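PDB 4LPS: Hydrogenase/urease maturation factor HypB from Helicobacter pylori, which is a metal-binding GTPase required for nickel insertion into [NiFe] hydrogenase and also for urease maturation. Local coordinates for residues C106-S111 against E135-L140. Sequence-based numbering, arbitrary orientation.
Sequences CHLEAS and ENVGNL. With NI (nickel (II) ion), chain F; MG (magnesium ion), chain C; PO4 (phosphate ion), chain E.
H107 and V137 bring their CA atoms to within 5.2 Å where 106-108 and 135-139 run roughly antiparallel (150° apart), yet the ties between them go from side chain to backbone. N139 ND2 reaches C106 O in a nearly straight bond of 3.1 Å, in the amide plane but 35° above the carbonyl plane, while its OD1 accepts from V141 N. N136 supplies the other link: its OD1 is gripped by two N-H groups, L108 N at 3.1 Å, on a lone pair, and V137 N. Its ND2 gives to N50 OD1 and to a water that donates to L108 O. The L108 side chain slides past N136 in the opposite direction, CG 3.5 Å from OD1. Between these ties V137 wedges its methyls: CG1, anti to the backbone N (chi1 179°), lies 3.5 Å from C106 O, and CG2 faces H107 N.

C106 SG binds nickel at 2.2 Å together with C142, and H107 ND1 donates a nearly linear hydrogen bond to that sulfur (3.3 Å), which lies in the ring plane. NE2 meets E109 OE1 on the anti side, so two bonds fix the ring, which stacks on Y146.

From the end of strand 131-135, E135 joins T60 and D86 at magnesium in the GDP pocket of this P-loop GTPase; the following loop links it to the nickel site, meeting the lead-in to helix 110-122.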
loop_
_atom_site.group_PDB
_atom_site.type_symbol
_atom_site.label_atom_id
_atom_site.label_comp_id
_atom_site.label_asym_id
_atom_site.label_seq_id
_atom_site.Cartn_x
_atom_site.Cartn_y
_atom_site.Cartn_z
ATOM N N CYS A 106 -1.127 -16.347 0.120
ATOM C CA CYS A 106 -0.013 -15.467 -0.223
ATOM C C CYS A 106 -0.463 -14.047 -0.532
ATOM O O CYS A 106 0.312 -13.241 -1.049
ATOM C CB CYS A 106 0.737 -16.030 -1.425
ATOM S SG CYS A 106 -0.270 -16.119 -2.932
ATOM N N HIS A 107 -1.710 -13.743 -0.199
ATOM C CA HIS A 107 -2.334 -12.507 -0.633
ATOM C C HIS A 107 -3.569 -12.230 0.204
ATOM O O HIS A 107 -4.077 -13.124 0.886
ATOM C CB HIS A 107 -2.719 -12.602 -2.109
ATOM C CG HIS A 107 -3.736 -13.665 -2.387
ATOM N ND1 HIS A 107 -3.394 -14.968 -2.674
ATOM C CD2 HIS A 107 -5.090 -13.622 -2.390
ATOM C CE1 HIS A 107 -4.493 -15.679 -2.857
ATOM N NE2 HIS A 107 -5.534 -14.886 -2.691
ATOM N N LEU A 108 -4.054 -10.996 0.153
ATOM C CA LEU A 108 -5.321 -10.667 0.781
ATOM C C LEU A 108 -6.457 -10.787 -0.225
ATOM O O LEU A 108 -6.259 -10.616 -1.430
ATOM C CB LEU A 108 -5.280 -9.258 1.377
ATOM C CG LEU A 108 -4.391 -9.130 2.617
ATOM C CD1 LEU A 108 -4.382 -7.703 3.149
ATOM C CD2 LEU A 108 -4.832 -10.109 3.698
ATOM N N GLU A 109 -7.648 -11.085 0.279
ATOM C CA GLU A 109 -8.856 -11.070 -0.534
ATOM C C GLU A 109 -9.894 -10.170 0.126
ATOM O O GLU A 109 -9.835 -9.936 1.335
ATOM C CB GLU A 109 -9.395 -12.490 -0.732
ATOM C CG GLU A 109 -8.462 -13.383 -1.537
ATOM C CD GLU A 109 -8.908 -14.828 -1.552
ATOM O OE1 GLU A 109 -8.273 -15.642 -2.258
ATOM O OE2 GLU A 109 -9.888 -15.153 -0.849
ATOM N N ALA A 110 -10.833 -9.661 -0.666
ATOM C CA ALA A 110 -11.806 -8.686 -0.179
ATOM C C ALA A 110 -12.603 -9.185 1.025
ATOM O O ALA A 110 -12.898 -8.414 1.937
ATOM C CB ALA A 110 -12.751 -8.291 -1.300
ATOM N N SER A 111 -12.953 -10.467 1.022
ATOM C CA SER A 111 -13.683 -11.060 2.138
ATOM C C SER A 111 -12.880 -11.014 3.442
ATOM O O SER A 111 -13.461 -10.988 4.528
ATOM C CB SER A 111 -14.075 -12.500 1.802
ATOM O OG SER A 111 -12.938 -13.274 1.466
ATOM N N GLU A 135 -1.952 -2.950 4.222
ATOM C CA GLU A 135 -0.623 -3.463 3.914
ATOM C C GLU A 135 -0.734 -4.933 3.549
ATOM O O GLU A 135 -0.990 -5.784 4.401
ATOM C CB GLU A 135 0.358 -3.262 5.077
ATOM C CG GLU A 135 1.790 -3.638 4.688
ATOM C CD GLU A 135 2.778 -3.588 5.835
ATOM O OE1 GLU A 135 3.604 -4.518 5.948
ATOM O OE2 GLU A 135 2.737 -2.621 6.623
ATOM N N ASN A 136 -0.567 -5.219 2.264
ATOM C CA ASN A 136 -0.759 -6.565 1.754
ATOM C C ASN A 136 0.367 -7.514 2.149
ATOM O O ASN A 136 1.432 -7.084 2.595
ATOM C CB ASN A 136 -0.899 -6.534 0.232
ATOM C CG ASN A 136 -1.980 -7.464 -0.271
ATOM O OD1 ASN A 136 -2.021 -8.640 0.097
ATOM N ND2 ASN A 136 -2.871 -6.944 -1.111
ATOM N N VAL A 137 0.100 -8.809 2.004
ATOM C CA VAL A 137 1.105 -9.850 2.186
ATOM C C VAL A 137 2.311 -9.591 1.288
ATOM O O VAL A 137 2.151 -9.226 0.119
ATOM C CB VAL A 137 0.524 -11.245 1.876
ATOM C CG1 VAL A 137 1.582 -12.327 2.053
ATOM C CG2 VAL A 137 -0.682 -11.522 2.766
ATOM N N GLY A 138 3.512 -9.754 1.837
ATOM C CA GLY A 138 4.718 -9.625 1.039
ATOM C C GLY A 138 4.734 -10.639 -0.088
ATOM O O GLY A 138 4.836 -11.846 0.150
ATOM N N ASN A 139 4.635 -10.132 -1.315
ATOM C CA ASN A 139 4.478 -10.949 -2.515
ATOM C C ASN A 139 4.366 -10.026 -3.726
ATOM O O ASN A 139 3.505 -9.144 -3.756
ATOM C CB ASN A 139 3.244 -11.851 -2.395
ATOM C CG ASN A 139 3.120 -12.840 -3.543
ATOM O OD1 ASN A 139 3.907 -12.823 -4.489
ATOM N ND2 ASN A 139 2.141 -13.728 -3.446
ATOM N N LEU A 140 5.246 -10.202 -4.708
ATOM C CA LEU A 140 5.207 -9.363 -5.902
ATOM C C LEU A 140 4.345 -9.954 -7.014
ATOM O O LEU A 140 4.336 -9.435 -8.129
ATOM C CB LEU A 140 6.621 -9.122 -6.438
ATOM C CG LEU A 140 7.297 -7.806 -6.054
ATOM C CD1 LEU A 140 8.578 -7.597 -6.857
ATOM C CD2 LEU A 140 6.350 -6.642 -6.257
HETATM NI NI NI F . 0.993 -17.044 -4.525
HETATM MG MG MG C . 5.593 -5.344 7.084
HETATM P P PO4 E . 5.905 -8.106 4.794
HETATM O O1 PO4 E . 4.464 -8.515 4.624
HETATM O O2 PO4 E . 5.997 -7.111 5.922
HETATM O O3 PO4 E . 6.736 -9.320 5.122
HETATM O O4 PO4 E . 6.400 -7.480 3.518
HETATM O O HOH W 1 -4.170 -9.064 -2.385
HETATM O O HOH W 2 7.486 -5.958 8.164
#